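Side-chain contacts in DyP-type peroxidase (Thermobifida cellulosilytica, PDB 4GS1), which probably uses hydrogen peroxide to oxidise dyes and related substrates at a heme, as a member of the dye-decolorizing peroxidase family: residues M150-A155 against L339-Q344; G204-T209 against E279-P284; L257-R262 against R268-G273. One frame throughout, in Å; residues are numbered along the deposited sequence.

Interaction 1 of 3, residues M150-A155 against L339-Q344; sequences MLQVGA and LFMAWQ. With HEM (protoporphyrin IX containing Fe), chain F.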
loop_
_atom_site.group_PDB
_atom_site.type_symbol
_atom_site.label_atom_id
_atom_site.label_comp_id
_atom_site.label_asym_id
_atom_site.label_seq_id
_atom_site.Cartn_x
_atom_site.Cartn_y
_atom_site.Cartn_z
ATOM N N MET B 150 13.332 -0.241 16.091
ATOM C CA MET B 150 12.839 -0.427 14.732
ATOM C C MET B 150 12.359 -1.861 14.487
ATOM O O MET B 150 12.981 -2.822 14.948
ATOM C CB MET B 150 13.956 -0.067 13.744
ATOM C CG MET B 150 13.572 -0.108 12.287
ATOM S SD MET B 150 13.755 -1.735 11.544
ATOM C CE MET B 150 15.408 -2.192 12.048
ATOM N N LEU B 151 11.247 -1.999 13.767
ATOM C CA LEU B 151 10.877 -3.283 13.172
ATOM C C LEU B 151 10.811 -3.094 11.651
ATOM O O LEU B 151 10.247 -2.112 11.167
ATOM C CB LEU B 151 9.528 -3.798 13.683
ATOM C CG LEU B 151 9.461 -4.299 15.126
ATOM C CD1 LEU B 151 8.029 -4.708 15.466
ATOM C CD2 LEU B 151 10.414 -5.474 15.315
ATOM N N GLN B 152 11.420 -4.013 10.904
ATOM C CA GLN B 152 11.173 -4.111 9.469
ATOM C C GLN B 152 10.400 -5.409 9.301
ATOM O O GLN B 152 10.891 -6.476 9.664
ATOM C CB GLN B 152 12.476 -4.169 8.662
ATOM C CG GLN B 152 12.244 -4.346 7.144
ATOM C CD GLN B 152 13.519 -4.566 6.352
ATOM O OE1 GLN B 152 14.388 -5.364 6.733
ATOM N NE2 GLN B 152 13.631 -3.876 5.236
ATOM N N VAL B 153 9.180 -5.318 8.782
ATOM C CA VAL B 153 8.365 -6.504 8.568
ATOM C C VAL B 153 8.139 -6.634 7.071
ATOM O O VAL B 153 7.764 -5.666 6.415
ATOM C CB VAL B 153 7.017 -6.408 9.312
ATOM C CG1 VAL B 153 6.335 -7.775 9.350
ATOM C CG2 VAL B 153 7.210 -5.881 10.737
ATOM N N GLY B 154 8.383 -7.819 6.516
ATOM C CA GLY B 154 8.240 -7.995 5.084
ATOM C C GLY B 154 7.456 -9.249 4.752
ATOM O O GLY B 154 7.508 -10.223 5.488
ATOM N N ALA B 155 6.729 -9.222 3.644
ATOM C CA ALA B 155 6.023 -10.408 3.169
ATOM C C ALA B 155 5.668 -10.248 1.712
ATOM O O ALA B 155 5.660 -9.136 1.198
ATOM C CB ALA B 155 4.770 -10.653 3.996
ATOM N N LEU B 339 11.419 4.460 -0.705
ATOM C CA LEU B 339 11.778 4.119 0.660
ATOM C C LEU B 339 13.162 3.474 0.542
ATOM O O LEU B 339 13.317 2.263 0.334
ATOM C CB LEU B 339 10.706 3.205 1.281
ATOM C CG LEU B 339 11.033 2.446 2.573
ATOM C CD1 LEU B 339 11.640 3.373 3.592
ATOM C CD2 LEU B 339 9.766 1.813 3.138
ATOM N N PHE B 340 14.179 4.325 0.639
ATOM C CA PHE B 340 15.571 3.928 0.464
ATOM C C PHE B 340 16.074 3.238 1.739
ATOM O O PHE B 340 15.884 3.743 2.850
ATOM C CB PHE B 340 16.398 5.190 0.162
ATOM C CG PHE B 340 17.884 4.952 0.059
ATOM C CD1 PHE B 340 18.480 4.753 -1.176
ATOM C CD2 PHE B 340 18.693 4.967 1.197
ATOM C CE1 PHE B 340 19.859 4.541 -1.281
ATOM C CE2 PHE B 340 20.070 4.757 1.100
ATOM C CZ PHE B 340 20.652 4.543 -0.138
ATOM N N MET B 341 16.701 2.076 1.582
ATOM C CA MET B 341 17.268 1.354 2.720
ATOM C C MET B 341 18.638 0.792 2.371
ATOM O O MET B 341 18.761 -0.106 1.537
ATOM C CB MET B 341 16.311 0.254 3.180
ATOM C CG MET B 341 15.070 0.813 3.859
ATOM S SD MET B 341 14.097 -0.485 4.626
ATOM C CE MET B 341 13.127 -0.929 3.263
ATOM N N ALA B 342 19.673 1.347 2.994
ATOM C CA ALA B 342 21.039 0.901 2.723
ATOM C C ALA B 342 21.574 0.099 3.895
ATOM O O ALA B 342 21.460 0.526 5.045
ATOM C CB ALA B 342 21.947 2.090 2.453
ATOM N N TRP B 343 22.181 -1.047 3.595
ATOM C CA TRP B 343 22.767 -1.906 4.623
ATOM C C TRP B 343 24.275 -1.909 4.466
ATOM O O TRP B 343 24.780 -2.021 3.347
ATOM C CB TRP B 343 22.236 -3.333 4.448
ATOM C CG TRP B 343 20.776 -3.452 4.724
ATOM C CD1 TRP B 343 19.750 -3.375 3.828
ATOM C CD2 TRP B 343 20.173 -3.660 6.006
ATOM N NE1 TRP B 343 18.539 -3.522 4.476
ATOM C CE2 TRP B 343 18.780 -3.710 5.817
ATOM C CE3 TRP B 343 20.684 -3.808 7.297
ATOM C CZ2 TRP B 343 17.889 -3.894 6.868
ATOM C CZ3 TRP B 343 19.804 -3.995 8.338
ATOM C CH2 TRP B 343 18.427 -4.044 8.120
ATOM N N GLN B 344 24.999 -1.803 5.578
ATOM C CA GLN B 344 26.461 -1.744 5.525
ATOM C C GLN B 344 27.051 -2.073 6.887
ATOM O O GLN B 344 26.377 -1.942 7.907
ATOM C CB GLN B 344 26.935 -0.351 5.091
ATOM C CG GLN B 344 26.518 0.782 6.034
ATOM C CD GLN B 344 25.333 1.564 5.494
ATOM O OE1 GLN B 344 25.483 2.346 4.556
ATOM N NE2 GLN B 344 24.149 1.338 6.060
HETATM C CHA HEM F . 22.725 3.401 -8.343
HETATM C CHB HEM F . 18.314 5.399 -8.363
HETATM C CHC HEM F . 19.201 7.522 -4.084
HETATM C CHD HEM F . 23.460 5.193 -3.841
HETATM C C1A HEM F . 21.467 3.785 -8.716
HETATM C C2A HEM F . 20.840 3.429 -9.965
HETATM C C3A HEM F . 19.620 3.986 -9.967
HETATM C C4A HEM F . 19.443 4.695 -8.725
HETATM C CMA HEM F . 18.557 3.893 -11.089
HETATM C CAA HEM F . 21.500 2.564 -11.072
HETATM C CBA HEM F . 21.145 1.073 -10.933
HETATM C CGA HEM F . 21.805 0.429 -9.744
HETATM O O1A HEM F . 23.038 0.140 -9.815
HETATM O O2A HEM F . 21.103 0.181 -8.731
HETATM C C1B HEM F . 18.182 6.158 -7.223
HETATM C C2B HEM F . 17.040 6.988 -6.904
HETATM C C3B HEM F . 17.280 7.590 -5.728
HETATM C C4B HEM F . 18.579 7.146 -5.257
HETATM C CMB HEM F . 15.814 7.128 -7.839
HETATM C CAB HEM F . 16.382 8.565 -4.924
HETATM C CBB HEM F . 15.042 8.611 -5.065
HETATM C C1C HEM F . 20.437 7.076 -3.648
HETATM C C2C HEM F . 21.106 7.457 -2.411
HETATM C C3C HEM F . 22.279 6.795 -2.341
HETATM C C4C HEM F . 22.391 6.005 -3.544
HETATM C CMC HEM F . 20.500 8.417 -1.365
HETATM C CAC HEM F . 23.398 6.812 -1.262
HETATM C CBC HEM F . 23.592 7.792 -0.376
HETATM C C1D HEM F . 23.630 4.495 -5.007
HETATM C C2D HEM F . 24.755 3.634 -5.280
HETATM C C3D HEM F . 24.534 3.092 -6.678
HETATM C C4D HEM F . 23.282 3.655 -7.118
HETATM C CMD HEM F . 25.962 3.325 -4.363
HETATM C CAD HEM F . 25.456 2.125 -7.437
HETATM C CBD HEM F . 26.618 2.901 -8.061
HETATM C CGD HEM F . 27.520 1.907 -8.759
HETATM O O1D HEM F . 27.353 1.702 -9.993
HETATM O O2D HEM F . 28.387 1.293 -8.082
HETATM N NA HEM F . 20.599 4.559 -7.965
HETATM N NB HEM F . 19.108 6.279 -6.199
HETATM N NC HEM F . 21.261 6.194 -4.332
HETATM N ND HEM F . 22.774 4.481 -6.113
HETATM FE FE HEM F . 20.993 5.455 -6.197
#

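Interaction 2 of 3, residues G204-T209 against E279-P284; sequences GQIDGT and EKETDP. With HEM (protoporphyrin IX containing Fe), chain F.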
loop_
_atom_site.group_PDB
_atom_site.type_symbol
_atom_site.label_atom_id
_atom_site.label_comp_id
_atom_site.label_asym_id
_atom_site.label_seq_id
_atom_site.Cartn_x
_atom_site.Cartn_y
_atom_site.Cartn_z
ATOM N N GLY B 204 10.783 4.654 -13.135
ATOM C CA GLY B 204 10.919 3.728 -14.244
ATOM C C GLY B 204 12.256 3.009 -14.314
ATOM O O GLY B 204 12.462 2.149 -15.176
ATOM N N GLN B 205 13.168 3.339 -13.403
ATOM C CA GLN B 205 14.535 2.826 -13.478
ATOM C C GLN B 205 14.704 1.465 -12.836
ATOM O O GLN B 205 14.192 1.217 -11.752
ATOM C CB GLN B 205 15.477 3.812 -12.774
ATOM C CG GLN B 205 15.383 5.221 -13.341
ATOM C CD GLN B 205 15.561 6.310 -12.297
ATOM O OE1 GLN B 205 15.613 6.038 -11.101
ATOM N NE2 GLN B 205 15.651 7.556 -12.754
ATOM N N ILE B 206 15.470 0.593 -13.480
ATOM C CA ILE B 206 15.954 -0.611 -12.815
ATOM C C ILE B 206 16.822 -0.155 -11.633
ATOM O O ILE B 206 17.675 0.718 -11.781
ATOM C CB ILE B 206 16.768 -1.463 -13.806
ATOM C CG1 ILE B 206 15.826 -2.076 -14.852
ATOM C CG2 ILE B 206 17.516 -2.570 -13.092
ATOM C CD1 ILE B 206 16.551 -2.648 -16.061
ATOM N N ASP B 207 16.590 -0.717 -10.454
ATOM C CA ASP B 207 17.181 -0.162 -9.240
ATOM C C ASP B 207 17.700 -1.311 -8.383
ATOM O O ASP B 207 16.911 -2.075 -7.820
ATOM C CB ASP B 207 16.099 0.659 -8.503
ATOM C CG ASP B 207 16.662 1.594 -7.444
ATOM O OD1 ASP B 207 17.756 1.312 -6.910
ATOM O OD2 ASP B 207 15.990 2.611 -7.122
ATOM N N GLY B 208 19.026 -1.458 -8.316
ATOM C CA GLY B 208 19.651 -2.527 -7.548
ATOM C C GLY B 208 20.831 -3.214 -8.231
ATOM O O GLY B 208 21.540 -4.011 -7.608
ATOM N N THR B 209 21.034 -2.913 -9.510
ATOM C CA THR B 209 22.033 -3.599 -10.347
ATOM C C THR B 209 23.418 -3.720 -9.717
ATOM O O THR B 209 24.024 -4.798 -9.711
ATOM C CB THR B 209 22.152 -2.873 -11.706
ATOM O OG1 THR B 209 20.854 -2.858 -12.325
ATOM C CG2 THR B 209 23.175 -3.557 -12.626
ATOM N N GLU B 279 25.761 -2.184 -23.401
ATOM C CA GLU B 279 24.594 -2.803 -24.042
ATOM C C GLU B 279 23.716 -3.696 -23.151
ATOM O O GLU B 279 22.544 -3.890 -23.459
ATOM C CB GLU B 279 24.974 -3.517 -25.349
ATOM C CG GLU B 279 26.054 -4.563 -25.233
ATOM C CD GLU B 279 26.639 -4.933 -26.593
ATOM O OE1 GLU B 279 26.482 -4.140 -27.547
ATOM O OE2 GLU B 279 27.258 -6.015 -26.704
ATOM N N LYS B 280 24.272 -4.229 -22.063
ATOM C CA LYS B 280 23.496 -5.024 -21.098
ATOM C C LYS B 280 23.508 -4.395 -19.714
ATOM O O LYS B 280 24.443 -3.679 -19.363
ATOM C CB LYS B 280 24.096 -6.419 -20.928
ATOM C CG LYS B 280 24.080 -7.335 -22.126
ATOM C CD LYS B 280 24.581 -8.697 -21.653
ATOM C CE LYS B 280 25.167 -9.533 -22.771
ATOM N NZ LYS B 280 26.041 -10.610 -22.216
ATOM N N GLU B 281 22.481 -4.706 -18.924
ATOM C CA GLU B 281 22.380 -4.261 -17.532
ATOM C C GLU B 281 23.644 -4.543 -16.727
ATOM O O GLU B 281 24.087 -3.716 -15.928
ATOM C CB GLU B 281 21.183 -4.939 -16.843
ATOM C CG GLU B 281 21.018 -4.495 -15.397
ATOM C CD GLU B 281 20.062 -5.344 -14.588
ATOM O OE1 GLU B 281 19.357 -6.204 -15.163
ATOM O OE2 GLU B 281 20.022 -5.137 -13.356
ATOM N N THR B 282 24.231 -5.712 -16.948
ATOM C CA THR B 282 25.380 -6.153 -16.166
ATOM C C THR B 282 26.745 -5.664 -16.674
ATOM O O THR B 282 27.770 -5.985 -16.064
ATOM C CB THR B 282 25.399 -7.695 -16.054
ATOM O OG1 THR B 282 25.411 -8.260 -17.368
ATOM C CG2 THR B 282 24.159 -8.187 -15.309
ATOM N N ASP B 283 26.777 -4.901 -17.768
ATOM C CA ASP B 283 28.059 -4.396 -18.297
ATOM C C ASP B 283 28.648 -3.415 -17.290
ATOM O O ASP B 283 27.905 -2.731 -16.593
ATOM C CB ASP B 283 27.872 -3.679 -19.644
ATOM C CG ASP B 283 27.614 -4.636 -20.798
ATOM O OD1 ASP B 283 27.851 -5.852 -20.640
ATOM O OD2 ASP B 283 27.181 -4.164 -21.875
ATOM N N PRO B 284 29.982 -3.329 -17.214
ATOM C CA PRO B 284 30.575 -2.392 -16.254
ATOM C C PRO B 284 30.266 -0.948 -16.616
ATOM O O PRO B 284 30.167 -0.609 -17.804
ATOM C CB PRO B 284 32.086 -2.651 -16.396
ATOM C CG PRO B 284 32.241 -3.213 -17.787
ATOM C CD PRO B 284 31.009 -4.060 -17.978
HETATM C CHA HEM F . 22.725 3.401 -8.343
HETATM C CHB HEM F . 18.314 5.399 -8.363
HETATM C CHC HEM F . 19.201 7.522 -4.084
HETATM C CHD HEM F . 23.460 5.193 -3.841
HETATM C C1A HEM F . 21.467 3.785 -8.716
HETATM C C2A HEM F . 20.840 3.429 -9.965
HETATM C C3A HEM F . 19.620 3.986 -9.967
HETATM C C4A HEM F . 19.443 4.695 -8.725
HETATM C CMA HEM F . 18.557 3.893 -11.089
HETATM C CAA HEM F . 21.500 2.564 -11.072
HETATM C CBA HEM F . 21.145 1.073 -10.933
HETATM C CGA HEM F . 21.805 0.429 -9.744
HETATM O O1A HEM F . 23.038 0.140 -9.815
HETATM O O2A HEM F . 21.103 0.181 -8.731
HETATM C C1B HEM F . 18.182 6.158 -7.223
HETATM C C2B HEM F . 17.040 6.988 -6.904
HETATM C C3B HEM F . 17.280 7.590 -5.728
HETATM C C4B HEM F . 18.579 7.146 -5.257
HETATM C CMB HEM F . 15.814 7.128 -7.839
HETATM C CAB HEM F . 16.382 8.565 -4.924
HETATM C CBB HEM F . 15.042 8.611 -5.065
HETATM C C1C HEM F . 20.437 7.076 -3.648
HETATM C C2C HEM F . 21.106 7.457 -2.411
HETATM C C3C HEM F . 22.279 6.795 -2.341
HETATM C C4C HEM F . 22.391 6.005 -3.544
HETATM C CMC HEM F . 20.500 8.417 -1.365
HETATM C CAC HEM F . 23.398 6.812 -1.262
HETATM C CBC HEM F . 23.592 7.792 -0.376
HETATM C C1D HEM F . 23.630 4.495 -5.007
HETATM C C2D HEM F . 24.755 3.634 -5.280
HETATM C C3D HEM F . 24.534 3.092 -6.678
HETATM C C4D HEM F . 23.282 3.655 -7.118
HETATM C CMD HEM F . 25.962 3.325 -4.363
HETATM C CAD HEM F . 25.456 2.125 -7.437
HETATM C CBD HEM F . 26.618 2.901 -8.061
HETATM C CGD HEM F . 27.520 1.907 -8.759
HETATM O O1D HEM F . 27.353 1.702 -9.993
HETATM O O2D HEM F . 28.387 1.293 -8.082
HETATM N NA HEM F . 20.599 4.559 -7.965
HETATM N NB HEM F . 19.108 6.279 -6.199
HETATM N NC HEM F . 21.261 6.194 -4.332
HETATM N ND HEM F . 22.774 4.481 -6.113
HETATM FE FE HEM F . 20.993 5.455 -6.197
#

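Interaction 3 of 3, residues L257-R262 against R268-G273; sequences LDVPDR and RHLDTG. With HEM (protoporphyrin IX containing Fe), chain F.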
loop_
_atom_site.group_PDB
_atom_site.type_symbol
_atom_site.label_atom_id
_atom_site.label_comp_id
_atom_site.label_asym_id
_atom_site.label_seq_id
_atom_site.Cartn_x
_atom_site.Cartn_y
_atom_site.Cartn_z
ATOM N N LEU B 257 10.917 15.806 -18.599
ATOM C CA LEU B 257 12.133 15.407 -19.321
ATOM C C LEU B 257 11.839 14.345 -20.381
ATOM O O LEU B 257 11.071 13.415 -20.130
ATOM C CB LEU B 257 13.166 14.825 -18.341
ATOM C CG LEU B 257 13.867 15.736 -17.332
ATOM C CD1 LEU B 257 14.892 14.928 -16.530
ATOM C CD2 LEU B 257 14.546 16.907 -18.041
ATOM N N ASP B 258 12.461 14.457 -21.554
ATOM C CA ASP B 258 12.387 13.357 -22.514
ATOM C C ASP B 258 13.232 12.178 -22.024
ATOM O O ASP B 258 14.031 12.327 -21.089
ATOM C CB ASP B 258 12.784 13.795 -23.937
ATOM C CG ASP B 258 14.206 14.338 -24.032
ATOM O OD1 ASP B 258 15.116 13.848 -23.321
ATOM O OD2 ASP B 258 14.422 15.259 -24.854
ATOM N N VAL B 259 13.060 11.014 -22.641
ATOM C CA VAL B 259 13.762 9.807 -22.173
ATOM C C VAL B 259 15.291 9.946 -22.159
ATOM O O VAL B 259 15.925 9.616 -21.158
ATOM C CB VAL B 259 13.298 8.524 -22.919
ATOM C CG1 VAL B 259 14.234 7.354 -22.642
ATOM C CG2 VAL B 259 11.878 8.167 -22.507
ATOM N N PRO B 260 15.896 10.455 -23.246
ATOM C CA PRO B 260 17.358 10.581 -23.191
ATOM C C PRO B 260 17.871 11.466 -22.043
ATOM O O PRO B 260 18.917 11.164 -21.464
ATOM C CB PRO B 260 17.697 11.211 -24.546
ATOM C CG PRO B 260 16.612 10.740 -25.451
ATOM C CD PRO B 260 15.373 10.732 -24.604
ATOM N N ASP B 261 17.154 12.537 -21.710
ATOM C CA ASP B 261 17.582 13.369 -20.590
ATOM C C ASP B 261 17.429 12.647 -19.245
ATOM O O ASP B 261 18.281 12.785 -18.365
ATOM C CB ASP B 261 16.842 14.715 -20.586
ATOM C CG ASP B 261 17.357 15.667 -21.653
ATOM O OD1 ASP B 261 18.524 15.526 -22.078
ATOM O OD2 ASP B 261 16.589 16.565 -22.056
ATOM N N ARG B 262 16.361 11.870 -19.096
ATOM C CA ARG B 262 16.186 11.068 -17.879
ATOM C C ARG B 262 17.329 10.082 -17.727
ATOM O O ARG B 262 17.820 9.850 -16.617
ATOM C CB ARG B 262 14.867 10.288 -17.914
ATOM C CG ARG B 262 13.634 11.166 -17.897
ATOM C CD ARG B 262 12.374 10.321 -17.934
ATOM N NE ARG B 262 11.233 11.107 -18.393
ATOM C CZ ARG B 262 10.002 10.635 -18.546
ATOM N NH1 ARG B 262 9.734 9.373 -18.260
ATOM N NH2 ARG B 262 9.040 11.439 -18.977
ATOM N N ARG B 268 22.413 5.551 -16.978
ATOM C CA ARG B 268 22.061 4.244 -17.544
ATOM C C ARG B 268 20.811 4.356 -18.398
ATOM O O ARG B 268 19.995 5.246 -18.182
ATOM C CB ARG B 268 21.805 3.226 -16.426
ATOM C CG ARG B 268 23.058 2.738 -15.691
ATOM C CD ARG B 268 22.644 1.792 -14.566
ATOM N NE ARG B 268 23.759 1.186 -13.825
ATOM C CZ ARG B 268 24.332 0.028 -14.141
ATOM N NH1 ARG B 268 23.933 -0.644 -15.219
ATOM N NH2 ARG B 268 25.309 -0.461 -13.384
ATOM N N HIS B 269 20.679 3.450 -19.368
ATOM C CA HIS B 269 19.484 3.350 -20.209
ATOM C C HIS B 269 18.257 2.924 -19.414
ATOM O O HIS B 269 18.348 2.071 -18.529
ATOM C CB HIS B 269 19.719 2.315 -21.314
ATOM C CG HIS B 269 20.738 2.733 -22.323
ATOM N ND1 HIS B 269 20.425 3.508 -23.417
ATOM C CD2 HIS B 269 22.070 2.484 -22.405
ATOM C CE1 HIS B 269 21.518 3.719 -24.133
ATOM N NE2 HIS B 269 22.527 3.105 -23.542
ATOM N N LEU B 270 17.097 3.492 -19.747
ATOM C CA LEU B 270 15.861 3.160 -19.045
ATOM C C LEU B 270 15.329 1.786 -19.448
ATOM O O LEU B 270 14.888 1.013 -18.591
ATOM C CB LEU B 270 14.793 4.239 -19.281
ATOM C CG LEU B 270 14.659 5.357 -18.241
ATOM C CD1 LEU B 270 13.706 6.445 -18.733
ATOM C CD2 LEU B 270 14.178 4.801 -16.898
ATOM N N ASP B 271 15.374 1.472 -20.739
ATOM C CA ASP B 271 14.829 0.197 -21.207
ATOM C C ASP B 271 15.625 -1.034 -20.758
ATOM O O ASP B 271 15.062 -1.975 -20.190
ATOM C CB ASP B 271 14.599 0.199 -22.733
ATOM C CG ASP B 271 15.853 0.536 -23.542
ATOM O OD1 ASP B 271 16.873 0.992 -22.983
ATOM O OD2 ASP B 271 15.807 0.349 -24.778
ATOM N N THR B 272 16.930 -1.018 -20.992
ATOM C CA THR B 272 17.765 -2.185 -20.721
ATOM C C THR B 272 18.469 -2.118 -19.377
ATOM O O THR B 272 18.944 -3.134 -18.868
ATOM C CB THR B 272 18.865 -2.321 -21.766
ATOM O OG1 THR B 272 19.710 -1.162 -21.710
ATOM C CG2 THR B 272 18.277 -2.444 -23.172
ATOM N N GLY B 273 18.591 -0.920 -18.823
ATOM C CA GLY B 273 19.366 -0.755 -17.601
ATOM C C GLY B 273 20.874 -0.734 -17.821
ATOM O O GLY B 273 21.645 -0.644 -16.862
HETATM C CHA HEM F . 22.725 3.401 -8.343
HETATM C CHB HEM F . 18.314 5.399 -8.363
HETATM C CHC HEM F . 19.201 7.522 -4.084
HETATM C CHD HEM F . 23.460 5.193 -3.841
HETATM C C1A HEM F . 21.467 3.785 -8.716
HETATM C C2A HEM F . 20.840 3.429 -9.965
HETATM C C3A HEM F . 19.620 3.986 -9.967
HETATM C C4A HEM F . 19.443 4.695 -8.725
HETATM C CMA HEM F . 18.557 3.893 -11.089
HETATM C CAA HEM F . 21.500 2.564 -11.072
HETATM C CBA HEM F . 21.145 1.073 -10.933
HETATM C CGA HEM F . 21.805 0.429 -9.744
HETATM O O1A HEM F . 23.038 0.140 -9.815
HETATM O O2A HEM F . 21.103 0.181 -8.731
HETATM C C1B HEM F . 18.182 6.158 -7.223
HETATM C C2B HEM F . 17.040 6.988 -6.904
HETATM C C3B HEM F . 17.280 7.590 -5.728
HETATM C C4B HEM F . 18.579 7.146 -5.257
HETATM C CMB HEM F . 15.814 7.128 -7.839
HETATM C CAB HEM F . 16.382 8.565 -4.924
HETATM C CBB HEM F . 15.042 8.611 -5.065
HETATM C C1C HEM F . 20.437 7.076 -3.648
HETATM C C2C HEM F . 21.106 7.457 -2.411
HETATM C C3C HEM F . 22.279 6.795 -2.341
HETATM C C4C HEM F . 22.391 6.005 -3.544
HETATM C CMC HEM F . 20.500 8.417 -1.365
HETATM C CAC HEM F . 23.398 6.812 -1.262
HETATM C CBC HEM F . 23.592 7.792 -0.376
HETATM C C1D HEM F . 23.630 4.495 -5.007
HETATM C C2D HEM F . 24.755 3.634 -5.280
HETATM C C3D HEM F . 24.534 3.092 -6.678
HETATM C C4D HEM F . 23.282 3.655 -7.118
HETATM C CMD HEM F . 25.962 3.325 -4.363
HETATM C CAD HEM F . 25.456 2.125 -7.437
HETATM C CBD HEM F . 26.618 2.901 -8.061
HETATM C CGD HEM F . 27.520 1.907 -8.759
HETATM O O1D HEM F . 27.353 1.702 -9.993
HETATM O O2D HEM F . 28.387 1.293 -8.082
HETATM N NA HEM F . 20.599 4.559 -7.965
HETATM N NB HEM F . 19.108 6.279 -6.199
HETATM N NC HEM F . 21.261 6.194 -4.332
HETATM N ND HEM F . 22.774 4.481 -6.113
HETATM FE FE HEM F . 20.993 5.455 -6.197
#

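Interaction 1 of 3, residues M150-A155 against L339-Q344
Gln152 and Met341 mark the nearest backbone approach, with their CA atoms 10.6 Å apart, so the two strands meet through side chains and no main-chain bond crosses between them. Gln152 reaches out from strand 149-155. Its CG is anti to the backbone N (chi1 177°) and the chain stays extended, which carries the amide across to strand 334-344. Met341 comes from the opposite direction, its SD and CE against the amide. The sulfur leads: Gln152 CD lies 4.5 Å from Met341 SD. A bend at the last torsion of Met341 (chi3 -87°) turns CE back beside the amide, so sulfur and methyl both touch it.

Trp343 meets the same amide from another side. The benzo part of the indole does the touching, and the amide sits at the ring edge, near the ring plane. The distance from Gln152 CD to Trp343 CZ2 is 4.5 Å. The amide and indole planes are 39° apart, so this is no stack. All three touching residues are buried. Arg320 of strand 318-328 also packs on Gln152 and Trp343.

Phe340 points to the other face of its strand, toward the heme. Its outer atoms CE1 and CZ pack against a pyrrole, with Phe340 CE1 3.4 Å from HEM C2C and Phe340 CZ 3.5 Å from HEM C3C. The heme methyl CMC lies over one ring face, near the rim. Strand 334-344 thus serves the heme on one face and the protein interior on the other.

Strands 149-155 and 334-344 hold equivalent places in two four-stranded antiparallel sheets, each with strand order 2-3-1-4. Two such ferredoxin-like halves facing each other across a buried interior are the hallmark of the DyP-type peroxidase fold.

Interaction 2 of 3, residues G204-T209 against E279-P284
Thr209 and Glu281 meet at the heme pocket, next to the GXXDG motif of DyP-type peroxidases, which here runs from Gly204 to Gly208. The contact joins this heme-binding loop to the surface loop 279-284. As modelled, the hydroxyl of Thr209 donates to the carboxylate, with Thr209 OG1 2.6 Å from Glu281 OE2. The details of this bond are doubtful, because the position of OE2 is less sure.

Glu281 crosses over on an extended chain, its CG anti to the backbone N (chi1 -179°). Thr209 offers its methyl as well as its hydroxyl: Thr209 CG2 lies 3.4 Å from Glu281 O. The branch methyl of Ile206 closes in on the same carboxylate oxygen, with Ile206 CG2 3.6 Å from Glu281 OE2. That oxygen thus meets a hydroxyl together with carbon atoms of Thr209 and Ile206.

A type I beta turn from Lys280 to Asp283 presents Glu281. Asp283 braces it: OD2 accepts from Glu279 N and Lys280 N, each 2.9 Å away. The first N-H comes nearly end on to the C-O bond, the second from above the carboxylate plane.

On the heme side, Gly208 N donates to the propionate oxygen O2A of HEM at 2.7 Å (N-H...acceptor angle 145°). The backbone angles of Gly208 would jam a CB against the preceding carbonyl, which calls for glycine. Asp207 points away from loop 279-284 and belongs to the pocket of the bound oxygen molecule. Its OD2 is held by Asn201.

Thr209 thus stands between two carboxylates, that of the heme propionate and that of Glu281. If the modelled bond holds, its hydroxyl would probably ease the negative charge of Glu281 without adding a counter-charge. One hydrogen bond plus carbon packing then joins the loops.

Interaction 3 of 3, residues L257-R262 against R268-G273
Leu270 is the packed part of this contact. It is buried and sends its CD1 methyl obliquely across to the first turn of helix 259-266. There Leu270 CD1 lies 4.0 Å from Val259 CG1 and 4.1 Å from Arg262 CB. The aliphatic stem of Arg262 continues the touch as far as its CD. All of this is apolar, and no hydrogen bond crosses. Val259 is exposed, and its CG1 is the looser, solvent-side part of the contact. Asp258 and Asp271 are exposed too.

Asp258 is the N-cap of the helix, and Asp261 N donates to Asp258 OD1 at 2.9 Å, nearly along the C-O axis. The extended Arg262 chain runs to the preceding loop, where Arg262 NE donates to Leu257 O at 2.9 Å. Arg262 also forms a cation-pi pair with Trp254.

Arg268 heads away from the helix, to the heme. Its chain is extended from CG to NE, which lays Arg268 CD 3.8 Å from HEM CAA, the first propionate carbon. Arg268 NH1 donates to Gly273 O at 2.8 Å (147°), with the carbonyl in the guanidinium plane. It also bonds to Glu281 O. A methionine in its place would probably leave the carbonyls of Gly273 and Glu281 without their donor and the loop freer to shift beside the propionate.

The arrangement is a capped helix followed by a loop that turns back on it, with Leu270 packed on the helix's first turn and one arginine lining the heme pocket.

Interaction 1 is core: it lies near the centre of the chain and joins the two sheets. Interactions 2 and 3 lie farther from that centre, and both use loops beside the heme. Their centres are about 11 Å apart. They touch through a probable hydrogen bond from Arg268 NH1 to Glu281 O, and by packing of Gly204 O on Leu270 and of Ile206 and Glu281 on Thr272 O. Interaction 1 shares no element with them. All three reach the heme: a ring against a pyrrole in interaction 1, backbone N-H to propionate in 2, an arginine chain along the propionate in 3. Buried sulfur, indole and amide give way to a hydroxyl-carboxylate pair and leucine packing at a partly buried loop.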